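Local atomic coordinates of peptidoglycan D,D-transpeptidase PbpA (Mycobacterium tuberculosis, PDB entry 3UN7), a protein that probably catalyses the transpeptidation that cross-links the peptidoglycan of the cell wall, and is probably required for the regulation of cell length. Residues S20-Q25 with F43-V48; D76-G81 with G103-T108; P111-A116 with R451-A456; A116-M121 with A145-P150; T264-L269 with A301-T306. All coordinates share one frame; numbering follows the deposited sequence.

Contact 1: residues S20-Q25 with F43-V48; sequences SRQRGQ and FRFLRV
Arg47 and Phe45, on strand 45-48 at the margin of the mixed sheet in the dimerisation-domain part of the chain, reach across to the loop 20-25 that leads into strand 26-28. Arg47 ends on one carbonyl: its NH1 lies 2.8 Å and its NH2 2.9 Å from Gly24 O, which sits in the plane of the guanidinium. Sharing a single acceptor bends both bonds, the N-H...O angle being 144° at NH1 and 141° at NH2. A bend at chi2 (62°) turns CD of Arg47 off the extended course; the planar end is covered on one face by Arg23, whose CD lies 3.5 Å from Arg47 CZ. The two guanidinium planes stand nearly perpendicular. Arg23 NE and Arg47 NH2 are only 3.7 Å apart, a repulsion that Glu72 should offset, since its carboxylate makes salt bridges to both arginines; Asp76 binds Arg23 as well.

Earlier in the loop the bonds give way to van der Waals contact of the Phe45 ring with backbone and a methylene. Gln22 CB sits over the ring, 3.9 Å from its centroid, in a CH-pi contact, while Ser20 O meets the ring edge 3.6 Å from CE1. A flat, greasy ring suits this place, because it lies against backbone and methylene alike. Arginine suits the other end: it supplies two donors to a loop carbonyl, and its charge probably depends on the nearby acids for balance.

Contact 2: residues D76-G81 with G103-T108; sequences DPILNG and GNVDTT
This is a buried contact between the end of a short helix and the beginning of a strand, in which Ile78 and Leu79 of helix 76-79 meet Gly103 and Val105. Its polar part is one backbone bond, from Gly103 N to Ile78 O, 2.7 Å long. The same oxygen also takes the N-H of Gly81 at 3.2 Å, and the two donors come from opposite faces of the carbonyl plane. Gly81 leaves the helix with positive phi (81°), a backbone shape that favours glycine.

Gly103 suits its place by having no side chain, for a CB there would come to about 3.2 Å from Ile78 CG2; as it is, that methyl packs 3.9 Å from Gly103 C. Strand 104-107 is an inner strand of the mixed sheet, parallel to 26-28 on one side and antiparallel to 339-343 on the other, and the helix packs against it.

Leu79 reaches the strand with its CD2 methyl, which is 3.6 Å from Gly103 O, a buried oxygen without a polar partner in the model. That methyl also touches Val105 CG2 at 3.8 Å, the leucine and valine side chains crossing at about a right angle. With chi1 of 172° Val105 CG2 stands anti to the carbonyl carbon, beside the backbone N, and this branch meets the leucine. The branched side chains belong to a wider apolar layer: Val105 also touches Val339 and Leu342, and Leu79 touches Ile26. On the strand, Asn104 turns away from the helix, and its ND2 is hydrogen-bonded to Gln25 OE1.

Contact 3: residues P111-A116 with R451-A456; sequences PRIQQA and RAVIEA
Helices 111-116 and 451-456 run almost antiparallel where Ala116 meets Ala456, their axes 8.5 Å apart at closest approach and their directions 165° apart. An interval this short suits alanine, whose single methyl lets two backbones come close. Ala116 CB and Ala456 CB touch at 3.6 Å. Each methyl also rests on a carbonyl oxygen of the opposite helix, with Ala116 CB 3.9 Å from Ala452 O and Ala456 CB likewise 3.9 Å from Arg112 O. These carbonyls are already engaged in their own helices, accepting from Ala456 N and Ala116 N, so a methyl is a suitable neighbour for them.

Beside the alanine pair, larger branched side chains meet. Ile113 CG2 and Val453 CG1 are 3.6 Å apart, and the two side chains cross at about a right angle. Val453 CG1 is anti to its backbone N (chi1 171°), and CG2, the other branch, lies 4.4 Å from Ala116 C. The second arm of Ile113 passes by the end of the partner segment, CG1 being 4.1 Å from Ala456 C. Ile113 and Val453 are buried, whereas Arg112, which touches with its backbone oxygen, is exposed.

Ile113 goes on to touch Leu144 and Ala145 of strand 143-149, and Ile454 touches Ala416 and Ala418 of strand 411-418. The pair thus lies against the antiparallel five-stranded sheet of the transpeptidase domain, as the first and last helices of that domain do in penicillin-binding proteins, with helix 52-59 touching Pro111, Gln114 and Gln115.

Contact 4: residues A116-M121 with A145-P150; sequences AGWDAM and ALVSSP
The indole of Trp118 is met at its rim by segment 145-150: Ser148 O lies at the edge in the ring plane, 3.4 Å from CZ3, and Val147 CG1 is likewise near that plane, 4.1 Å from CE3. Glu53 and Val54 of helix 52-59 and Ser151 also touch this side chain. Chi1 (175°) sets CG anti to the backbone N, and chi2 turns the ring with its six-membered part to the strand. A broad indole suits the place because it can span the distance from the helix to the main chain of the strand.

Val147 points at the helix and presses on its backbone, with CG1 3.9 Å from Trp118 CA and CG2 3.9 Å from Trp118 N. Just before Trp118, Gly117 suits its place by having no side chain, for a CB there would come to about 3.3 Å from Val147 CG2. One turn further on, Met121 closes the row with its methyl, CE being 4.2 Å from Ser149 CB. The thioether chain is bent at chi2 and again at chi3 (-78°), the latter setting the position of CE.

Helix and strand directions differ by 23°, and the axes come to 8.3 Å. Helix 111-123, the first of the transpeptidase fold, lies on 143-149, the outermost strand of its sheet within the chain. Ser149 puts only its CB against the methionine, while its OG is hydrogen-bonded to the carbonyl of Cys129, a residue of the Cys125-Cys129 disulfide. With no polar bond between the two segments, the contact rests on dispersion, plus a carbonyl oxygen facing the weakly positive C-H edge of the indole.

Contact 5: residues T264-L269 with A301-T306; sequences TGADAL and AALGMT
Leu303 and Leu269 form the tight, buried part of this contact, the CD1 methyl of Leu303 lying 3.7 Å from CD2 of Leu269. The same leucine methyl of Leu269 also touches Thr306 CG2 at 3.8 Å. Thr306 suits the place by showing its carbon branch to the leucine, CG2 being anti to the backbone N, and the two side chains slide past each other in opposite directions. The second methyl of Leu303, CD2, belongs to the tight part as well, reaching the backbone at the start of the neighbouring helix 3.6 Å from Ala266 N.

The looser side lies at the Ala266 methyl, 4.2 Å from Leu303 CD2. Ala266 and Gly265 are partly exposed, and Asp267 beyond them is exposed. Gly265 is the N-cap of helix 266-275, where helix 254-264 ends and the next begins; its phi and psi of 101° and 154° call for glycine, since a CB would be jammed against Thr264 O.

Leu269 also touches Ile198 and Thr199 of helix 196-205, which follows the probable acylated serine, Ser193, in the chain. Such leucine-to-leucine packing between helices is in keeping with the helical part of the transpeptidase fold.

Contacts 1 and 2 both reach the same mixed sheet and touch through the Arg23-Asp76 salt bridge and the Gln25-Asn104 pair; contact 1 is the more exposed and charged, contact 2 fully buried and mostly apolar. Contacts 3 and 4 share helix 111-123, including Ala116, and their centres are 9 Å apart. In them one helix packs by alanine methyls and an isoleucine-valine pair against a helix and by an indole and a valine against a strand. Contact 5 stands alone, about 23 Å from either of them at the nearest atoms, and joins helices without any sheet. Strand 104-107 runs on to helix 111-123, linking contact 2 to contact 3.

Contact 1: residues S20-Q25 with F43-V48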
# COMPACT_ATOMS: atom_id res chain seq x y z
N SER A 20 28.70 1.97 21.07
CA SER A 20 29.24 2.60 22.28
C SER A 20 28.37 3.74 22.82
O SER A 20 28.42 4.07 24.01
CB SER A 20 30.61 3.19 21.92
OG SER A 20 30.55 3.85 20.65
N ARG A 21 27.58 4.34 21.92
CA ARG A 21 26.77 5.52 22.20
C ARG A 21 25.28 5.22 22.03
O ARG A 21 24.90 4.32 21.27
CB ARG A 21 27.18 6.67 21.27
CG ARG A 21 28.60 7.18 21.48
CD ARG A 21 28.98 8.20 20.40
NE ARG A 21 29.91 7.64 19.42
CZ ARG A 21 29.57 7.10 18.25
NH1 ARG A 21 28.30 7.02 17.88
NH2 ARG A 21 30.52 6.63 17.45
N GLN A 22 24.44 5.97 22.74
CA GLN A 22 23.00 5.72 22.75
C GLN A 22 22.31 6.17 21.48
O GLN A 22 22.11 7.36 21.25
CB GLN A 22 22.30 6.32 23.98
CG GLN A 22 20.84 5.87 24.07
CD GLN A 22 20.17 6.19 25.40
OE1 GLN A 22 20.49 7.18 26.06
NE2 GLN A 22 19.25 5.32 25.82
N ARG A 23 21.93 5.19 20.66
CA ARG A 23 21.19 5.43 19.42
C ARG A 23 19.82 5.99 19.77
O ARG A 23 19.24 5.64 20.80
CB ARG A 23 21.04 4.12 18.66
CG ARG A 23 20.36 4.22 17.31
CD ARG A 23 20.50 2.89 16.59
NE ARG A 23 19.91 2.90 15.26
CZ ARG A 23 20.52 3.34 14.17
NH1 ARG A 23 21.75 3.85 14.24
NH2 ARG A 23 19.88 3.30 13.00
N GLY A 24 19.31 6.88 18.93
CA GLY A 24 18.03 7.53 19.20
C GLY A 24 16.85 6.65 18.88
O GLY A 24 17.02 5.51 18.42
N GLN A 25 15.66 7.19 19.09
CA GLN A 25 14.41 6.43 19.03
C GLN A 25 13.66 6.64 17.72
O GLN A 25 13.72 7.72 17.12
CB GLN A 25 13.46 6.87 20.16
CG GLN A 25 14.06 6.88 21.55
CD GLN A 25 13.19 7.58 22.57
OE1 GLN A 25 12.38 8.45 22.23
NE2 GLN A 25 13.34 7.20 23.82
N PHE A 43 29.67 -4.38 23.00
CA PHE A 43 28.89 -3.33 22.38
C PHE A 43 27.79 -3.00 23.38
O PHE A 43 26.91 -3.82 23.65
CB PHE A 43 28.30 -3.85 21.07
CG PHE A 43 29.33 -4.41 20.13
CD1 PHE A 43 29.55 -5.78 20.05
CD2 PHE A 43 30.07 -3.56 19.31
CE1 PHE A 43 30.50 -6.32 19.16
CE2 PHE A 43 31.03 -4.08 18.42
CZ PHE A 43 31.24 -5.46 18.35
N ARG A 44 27.87 -1.82 23.95
CA ARG A 44 27.09 -1.49 25.14
C ARG A 44 25.59 -1.41 24.89
O ARG A 44 24.77 -1.89 25.70
CB ARG A 44 27.56 -0.15 25.68
CG ARG A 44 26.67 0.40 26.76
CD ARG A 44 27.27 0.10 28.12
NE ARG A 44 26.41 0.62 29.16
CZ ARG A 44 26.28 1.91 29.45
NH1 ARG A 44 25.46 2.28 30.42
NH2 ARG A 44 26.96 2.83 28.77
N PHE A 45 25.21 -0.77 23.79
CA PHE A 45 23.81 -0.47 23.56
C PHE A 45 23.09 -1.57 22.79
O PHE A 45 23.48 -1.95 21.67
CB PHE A 45 23.63 0.95 22.99
CG PHE A 45 23.76 2.01 24.04
CD1 PHE A 45 24.98 2.63 24.29
CD2 PHE A 45 22.67 2.34 24.83
CE1 PHE A 45 25.10 3.60 25.30
CE2 PHE A 45 22.78 3.30 25.84
CZ PHE A 45 24.00 3.92 26.08
N LEU A 46 22.05 -2.14 23.40
CA LEU A 46 21.26 -3.14 22.70
C LEU A 46 20.00 -2.52 22.11
O LEU A 46 19.28 -1.82 22.80
CB LEU A 46 20.90 -4.32 23.61
CG LEU A 46 19.95 -5.37 23.02
CD1 LEU A 46 20.69 -6.26 22.03
CD2 LEU A 46 19.32 -6.20 24.14
N ARG A 47 19.74 -2.80 20.83
CA ARG A 47 18.56 -2.27 20.15
C ARG A 47 17.36 -3.13 20.50
O ARG A 47 17.45 -4.37 20.43
CB ARG A 47 18.77 -2.27 18.63
CG ARG A 47 17.85 -1.35 17.85
CD ARG A 47 18.06 0.10 18.24
NE ARG A 47 17.38 1.06 17.38
CZ ARG A 47 17.18 2.33 17.71
NH1 ARG A 47 17.58 2.79 18.89
NH2 ARG A 47 16.58 3.17 16.85
N VAL A 48 16.25 -2.48 20.84
CA VAL A 48 15.03 -3.17 21.27
C VAL A 48 13.83 -2.73 20.43
O VAL A 48 13.67 -1.53 20.16
CB VAL A 48 14.75 -2.95 22.78
CG1 VAL A 48 13.48 -3.68 23.23
CG2 VAL A 48 15.94 -3.44 23.61

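Contact 2: residues D76-G81 with G103-T108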
# COMPACT_ATOMS: atom_id res chain seq x y z
N ASP A 76 19.75 6.57 9.67
CA ASP A 76 20.97 6.25 10.41
C ASP A 76 21.76 7.45 10.97
O ASP A 76 22.12 7.43 12.15
CB ASP A 76 21.88 5.34 9.59
CG ASP A 76 22.78 4.47 10.46
OD1 ASP A 76 22.44 4.22 11.63
OD2 ASP A 76 23.83 4.05 9.96
N PRO A 77 22.05 8.49 10.14
CA PRO A 77 22.84 9.62 10.65
C PRO A 77 22.16 10.38 11.79
O PRO A 77 22.84 10.85 12.71
CB PRO A 77 23.00 10.52 9.43
CG PRO A 77 22.76 9.63 8.24
CD PRO A 77 21.69 8.70 8.72
N ILE A 78 20.84 10.51 11.75
CA ILE A 78 20.10 11.13 12.84
C ILE A 78 20.13 10.20 14.07
O ILE A 78 20.46 10.63 15.19
CB ILE A 78 18.65 11.49 12.41
CG1 ILE A 78 18.67 12.70 11.45
CG2 ILE A 78 17.73 11.75 13.63
CD1 ILE A 78 18.91 14.06 12.13
N LEU A 79 19.82 8.93 13.84
CA LEU A 79 19.70 7.99 14.95
C LEU A 79 21.02 7.74 15.65
O LEU A 79 21.06 7.60 16.88
CB LEU A 79 19.04 6.67 14.50
CG LEU A 79 17.60 6.86 14.04
CD1 LEU A 79 17.13 5.66 13.24
CD2 LEU A 79 16.71 7.08 15.26
N ASN A 80 22.10 7.66 14.88
CA ASN A 80 23.43 7.49 15.48
C ASN A 80 24.13 8.80 15.88
O ASN A 80 25.20 8.77 16.49
CB ASN A 80 24.33 6.56 14.64
CG ASN A 80 24.83 7.21 13.35
OD1 ASN A 80 24.99 8.42 13.28
ND2 ASN A 80 25.09 6.38 12.33
N GLY A 81 23.51 9.93 15.56
CA GLY A 81 24.00 11.24 15.99
C GLY A 81 25.13 11.85 15.17
O GLY A 81 25.71 12.84 15.57
N GLY A 103 19.69 11.40 17.70
CA GLY A 103 18.43 12.12 17.59
C GLY A 103 17.28 11.16 17.41
O GLY A 103 17.47 9.95 17.36
N ASN A 104 16.07 11.71 17.32
CA ASN A 104 14.84 10.92 17.23
C ASN A 104 14.15 11.09 15.90
O ASN A 104 14.17 12.17 15.30
CB ASN A 104 13.86 11.34 18.32
CG ASN A 104 14.01 10.53 19.60
OD1 ASN A 104 15.09 9.99 19.90
ND2 ASN A 104 12.91 10.44 20.37
N VAL A 105 13.49 10.02 15.46
CA VAL A 105 12.70 10.02 14.24
C VAL A 105 11.25 9.79 14.62
O VAL A 105 10.89 8.73 15.11
CB VAL A 105 13.15 8.90 13.29
CG1 VAL A 105 12.18 8.78 12.08
CG2 VAL A 105 14.59 9.10 12.86
N ASP A 106 10.42 10.79 14.35
CA ASP A 106 9.00 10.75 14.62
C ASP A 106 8.24 10.41 13.33
O ASP A 106 8.11 11.25 12.45
CB ASP A 106 8.56 12.12 15.15
CG ASP A 106 9.01 12.36 16.58
OD1 ASP A 106 9.70 11.48 17.18
OD2 ASP A 106 8.65 13.44 17.13
N THR A 107 7.78 9.16 13.21
CA THR A 107 7.07 8.72 12.01
C THR A 107 5.63 9.23 11.96
O THR A 107 5.10 9.75 12.94
CB THR A 107 7.07 7.17 11.84
OG1 THR A 107 6.18 6.59 12.79
CG2 THR A 107 8.47 6.61 12.05
N THR A 108 5.00 9.07 10.81
CA THR A 108 3.61 9.46 10.61
C THR A 108 2.64 8.34 10.99
O THR A 108 1.44 8.51 10.85
CB THR A 108 3.35 9.77 9.13
OG1 THR A 108 3.85 8.69 8.32
CG2 THR A 108 4.04 11.05 8.72

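Contact 3: residues P111-A116 with R451-A456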
# COMPACT_ATOMS: atom_id res chain seq x y z
N PRO A 111 -0.33 4.22 15.57
CA PRO A 111 -0.23 2.89 16.16
C PRO A 111 -1.56 2.13 16.18
O PRO A 111 -1.58 0.93 15.91
CB PRO A 111 0.25 3.18 17.58
CG PRO A 111 1.07 4.40 17.42
CD PRO A 111 0.22 5.23 16.49
N ARG A 112 -2.66 2.84 16.47
CA ARG A 112 -4.01 2.25 16.44
C ARG A 112 -4.33 1.69 15.07
O ARG A 112 -4.87 0.59 14.95
CB ARG A 112 -5.07 3.29 16.82
CG ARG A 112 -4.91 3.87 18.20
CD ARG A 112 -6.07 4.78 18.57
NE ARG A 112 -7.06 4.08 19.40
CZ ARG A 112 -7.46 4.48 20.61
NH1 ARG A 112 -6.97 5.59 21.15
NH2 ARG A 112 -8.36 3.76 21.28
N ILE A 113 -3.96 2.43 14.02
CA ILE A 113 -4.25 1.99 12.67
C ILE A 113 -3.34 0.82 12.28
O ILE A 113 -3.81 -0.21 11.81
CB ILE A 113 -4.17 3.15 11.65
CG1 ILE A 113 -5.07 4.31 12.13
CG2 ILE A 113 -4.61 2.70 10.23
CD1 ILE A 113 -4.99 5.55 11.23
N GLN A 114 -2.04 0.96 12.52
CA GLN A 114 -1.07 -0.11 12.24
C GLN A 114 -1.48 -1.42 12.93
O GLN A 114 -1.47 -2.49 12.30
CB GLN A 114 0.33 0.32 12.71
CG GLN A 114 1.42 -0.69 12.39
CD GLN A 114 2.06 -0.45 11.04
OE1 GLN A 114 1.70 0.49 10.34
NE2 GLN A 114 3.04 -1.29 10.68
N GLN A 115 -1.82 -1.33 14.22
CA GLN A 115 -2.23 -2.48 15.02
C GLN A 115 -3.51 -3.12 14.48
O GLN A 115 -3.58 -4.34 14.38
CB GLN A 115 -2.38 -2.12 16.50
CG GLN A 115 -2.48 -3.34 17.46
CD GLN A 115 -1.16 -4.11 17.54
OE1 GLN A 115 -0.11 -3.52 17.76
NE2 GLN A 115 -1.22 -5.43 17.33
N ALA A 116 -4.49 -2.30 14.08
CA ALA A 116 -5.72 -2.83 13.49
C ALA A 116 -5.46 -3.56 12.17
O ALA A 116 -6.02 -4.61 11.93
CB ALA A 116 -6.75 -1.73 13.29
N ARG A 451 -12.07 -2.24 6.11
CA ARG A 451 -13.03 -1.55 6.96
C ARG A 451 -12.58 -1.46 8.41
O ARG A 451 -12.80 -0.42 9.04
CB ARG A 451 -14.43 -2.16 6.84
CG ARG A 451 -14.98 -2.10 5.42
CD ARG A 451 -16.47 -2.43 5.37
NE ARG A 451 -16.87 -2.49 3.97
CZ ARG A 451 -17.05 -3.62 3.30
NH1 ARG A 451 -16.92 -4.79 3.92
NH2 ARG A 451 -17.39 -3.57 2.02
N ALA A 452 -11.93 -2.50 8.93
CA ALA A 452 -11.37 -2.44 10.30
C ALA A 452 -10.28 -1.37 10.40
O ALA A 452 -10.10 -0.74 11.45
CB ALA A 452 -10.78 -3.79 10.72
N VAL A 453 -9.54 -1.19 9.31
CA VAL A 453 -8.46 -0.21 9.26
C VAL A 453 -9.05 1.20 9.22
O VAL A 453 -8.59 2.10 9.95
CB VAL A 453 -7.50 -0.48 8.08
CG1 VAL A 453 -6.52 0.65 7.91
CG2 VAL A 453 -6.75 -1.77 8.32
N ILE A 454 -10.06 1.39 8.37
CA ILE A 454 -10.80 2.65 8.30
C ILE A 454 -11.45 3.00 9.64
O ILE A 454 -11.37 4.14 10.10
CB ILE A 454 -11.85 2.62 7.16
CG1 ILE A 454 -11.14 2.57 5.81
CG2 ILE A 454 -12.77 3.85 7.25
CD1 ILE A 454 -12.03 2.16 4.61
N GLU A 455 -12.08 2.00 10.27
CA GLU A 455 -12.73 2.21 11.56
C GLU A 455 -11.71 2.73 12.57
O GLU A 455 -11.99 3.70 13.28
CB GLU A 455 -13.38 0.92 12.07
CG GLU A 455 -14.19 1.09 13.37
CD GLU A 455 -15.09 -0.11 13.65
OE1 GLU A 455 -15.36 -0.90 12.71
OE2 GLU A 455 -15.53 -0.25 14.82
N ALA A 456 -10.54 2.10 12.61
CA ALA A 456 -9.47 2.49 13.54
C ALA A 456 -9.02 3.92 13.27
O ALA A 456 -8.82 4.71 14.20
CB ALA A 456 -8.30 1.52 13.43

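Contact 4: residues A116-M121 with A145-P150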
# COMPACT_ATOMS: atom_id res chain seq x y z
N ALA A 116 -4.49 -2.30 14.08
CA ALA A 116 -5.72 -2.83 13.49
C ALA A 116 -5.46 -3.56 12.17
O ALA A 116 -6.02 -4.61 11.93
CB ALA A 116 -6.75 -1.73 13.29
N GLY A 117 -4.60 -2.99 11.33
CA GLY A 117 -4.27 -3.64 10.05
C GLY A 117 -3.59 -4.97 10.31
O GLY A 117 -3.97 -5.99 9.73
N TRP A 118 -2.57 -4.94 11.16
CA TRP A 118 -1.86 -6.14 11.57
C TRP A 118 -2.82 -7.18 12.13
O TRP A 118 -2.82 -8.32 11.66
CB TRP A 118 -0.78 -5.84 12.63
CG TRP A 118 -0.12 -7.10 13.15
CD1 TRP A 118 -0.36 -7.71 14.35
CD2 TRP A 118 0.84 -7.92 12.47
NE1 TRP A 118 0.42 -8.85 14.47
CE2 TRP A 118 1.17 -8.99 13.33
CE3 TRP A 118 1.47 -7.84 11.22
CZ2 TRP A 118 2.09 -9.98 12.98
CZ3 TRP A 118 2.39 -8.83 10.88
CH2 TRP A 118 2.69 -9.88 11.75
N ASP A 119 -3.62 -6.79 13.13
CA ASP A 119 -4.52 -7.74 13.77
C ASP A 119 -5.47 -8.34 12.75
O ASP A 119 -5.71 -9.55 12.74
CB ASP A 119 -5.34 -7.09 14.89
CG ASP A 119 -4.51 -6.74 16.12
OD1 ASP A 119 -3.37 -7.23 16.24
OD2 ASP A 119 -5.03 -5.97 16.97
N ALA A 120 -6.04 -7.49 11.89
CA ALA A 120 -6.98 -7.95 10.87
C ALA A 120 -6.32 -8.94 9.89
O ALA A 120 -6.92 -9.95 9.52
CB ALA A 120 -7.59 -6.79 10.12
N MET A 121 -5.08 -8.66 9.50
CA MET A 121 -4.32 -9.56 8.63
C MET A 121 -4.01 -10.89 9.33
O MET A 121 -4.01 -11.94 8.69
CB MET A 121 -3.02 -8.89 8.16
CG MET A 121 -3.21 -7.82 7.08
SD MET A 121 -3.88 -8.46 5.52
CE MET A 121 -2.41 -9.20 4.82
N ALA A 145 -0.30 3.77 8.10
CA ALA A 145 -0.00 2.38 8.38
C ALA A 145 0.72 1.81 7.19
O ALA A 145 0.43 2.16 6.04
CB ALA A 145 -1.29 1.57 8.67
N LEU A 146 1.67 0.94 7.50
CA LEU A 146 2.44 0.22 6.51
C LEU A 146 2.62 -1.18 7.10
O LEU A 146 3.49 -1.40 7.92
CB LEU A 146 3.79 0.91 6.31
CG LEU A 146 4.56 0.64 5.02
CD1 LEU A 146 3.81 1.22 3.81
CD2 LEU A 146 5.97 1.26 5.13
N VAL A 147 1.73 -2.08 6.72
CA VAL A 147 1.67 -3.43 7.28
C VAL A 147 2.06 -4.46 6.24
O VAL A 147 1.63 -4.39 5.10
CB VAL A 147 0.27 -3.75 7.85
CG1 VAL A 147 0.21 -5.19 8.37
CG2 VAL A 147 -0.07 -2.78 9.00
N SER A 148 2.91 -5.41 6.64
CA SER A 148 3.28 -6.52 5.76
C SER A 148 3.14 -7.81 6.56
O SER A 148 3.40 -7.83 7.77
CB SER A 148 4.70 -6.33 5.21
OG SER A 148 4.97 -7.25 4.16
N SER A 149 2.71 -8.89 5.89
CA SER A 149 2.45 -10.15 6.57
C SER A 149 2.82 -11.31 5.62
O SER A 149 2.51 -11.24 4.43
CB SER A 149 0.98 -10.22 7.00
OG SER A 149 0.67 -11.39 7.74
N PRO A 150 3.53 -12.34 6.12
CA PRO A 150 4.06 -12.51 7.47
C PRO A 150 5.16 -11.47 7.72
O PRO A 150 5.65 -10.86 6.77
CB PRO A 150 4.66 -13.93 7.45
CG PRO A 150 4.99 -14.18 6.00
CD PRO A 150 3.88 -13.48 5.25

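Contact 5: residues T264-L269 with A301-T306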
# COMPACT_ATOMS: atom_id res chain seq x y z
N THR A 264 -11.16 2.83 -25.44
CA THR A 264 -10.46 4.01 -24.95
C THR A 264 -9.04 4.10 -25.53
O THR A 264 -8.56 5.19 -25.87
CB THR A 264 -10.47 4.03 -23.40
OG1 THR A 264 -11.84 3.99 -22.94
CG2 THR A 264 -9.81 5.30 -22.86
N GLY A 265 -8.38 2.95 -25.65
CA GLY A 265 -7.10 2.84 -26.35
C GLY A 265 -5.88 2.78 -25.44
O GLY A 265 -5.90 3.29 -24.32
N ALA A 266 -4.82 2.17 -25.95
CA ALA A 266 -3.59 1.96 -25.20
C ALA A 266 -2.88 3.25 -24.79
O ALA A 266 -2.35 3.32 -23.69
CB ALA A 266 -2.63 1.05 -25.97
N ASP A 267 -2.87 4.25 -25.68
CA ASP A 267 -2.23 5.54 -25.37
C ASP A 267 -2.91 6.22 -24.18
O ASP A 267 -2.23 6.69 -23.26
CB ASP A 267 -2.27 6.49 -26.57
CG ASP A 267 -1.32 6.08 -27.69
OD1 ASP A 267 -0.34 5.34 -27.44
OD2 ASP A 267 -1.56 6.52 -28.84
N ALA A 268 -4.24 6.28 -24.21
CA ALA A 268 -5.02 6.89 -23.13
C ALA A 268 -4.86 6.16 -21.80
O ALA A 268 -4.81 6.79 -20.75
CB ALA A 268 -6.49 7.01 -23.53
N LEU A 269 -4.78 4.83 -21.85
CA LEU A 269 -4.63 4.04 -20.62
C LEU A 269 -3.25 4.26 -20.00
O LEU A 269 -3.13 4.47 -18.79
CB LEU A 269 -4.95 2.56 -20.88
CG LEU A 269 -5.27 1.63 -19.69
CD1 LEU A 269 -6.30 2.20 -18.71
CD2 LEU A 269 -5.74 0.29 -20.22
N ALA A 301 -4.92 -7.60 -27.64
CA ALA A 301 -5.21 -8.68 -26.68
C ALA A 301 -4.66 -8.31 -25.31
O ALA A 301 -5.35 -8.45 -24.28
CB ALA A 301 -4.62 -10.00 -27.16
N ALA A 302 -3.41 -7.83 -25.29
CA ALA A 302 -2.78 -7.32 -24.09
C ALA A 302 -3.56 -6.15 -23.50
O ALA A 302 -3.78 -6.10 -22.29
CB ALA A 302 -1.32 -6.93 -24.36
N LEU A 303 -3.99 -5.22 -24.36
CA LEU A 303 -4.80 -4.08 -23.91
C LEU A 303 -6.08 -4.54 -23.23
O LEU A 303 -6.45 -4.02 -22.16
CB LEU A 303 -5.13 -3.12 -25.07
CG LEU A 303 -6.07 -1.94 -24.76
CD1 LEU A 303 -5.55 -1.06 -23.63
CD2 LEU A 303 -6.27 -1.11 -26.01
N GLY A 304 -6.76 -5.51 -23.84
CA GLY A 304 -7.95 -6.09 -23.22
C GLY A 304 -7.67 -6.54 -21.79
O GLY A 304 -8.42 -6.21 -20.87
N MET A 305 -6.59 -7.31 -21.62
CA MET A 305 -6.20 -7.86 -20.32
C MET A 305 -5.72 -6.77 -19.35
O MET A 305 -5.98 -6.85 -18.15
CB MET A 305 -5.11 -8.93 -20.50
CG MET A 305 -5.60 -10.27 -21.08
SD MET A 305 -4.26 -11.51 -21.20
CE MET A 305 -3.74 -11.58 -19.46
N THR A 306 -5.03 -5.76 -19.88
CA THR A 306 -4.55 -4.62 -19.10
C THR A 306 -5.69 -3.84 -18.47
O THR A 306 -5.57 -3.34 -17.34
CB THR A 306 -3.65 -3.68 -19.95
OG1 THR A 306 -2.47 -4.39 -20.35
CG2 THR A 306 -3.24 -2.42 -19.17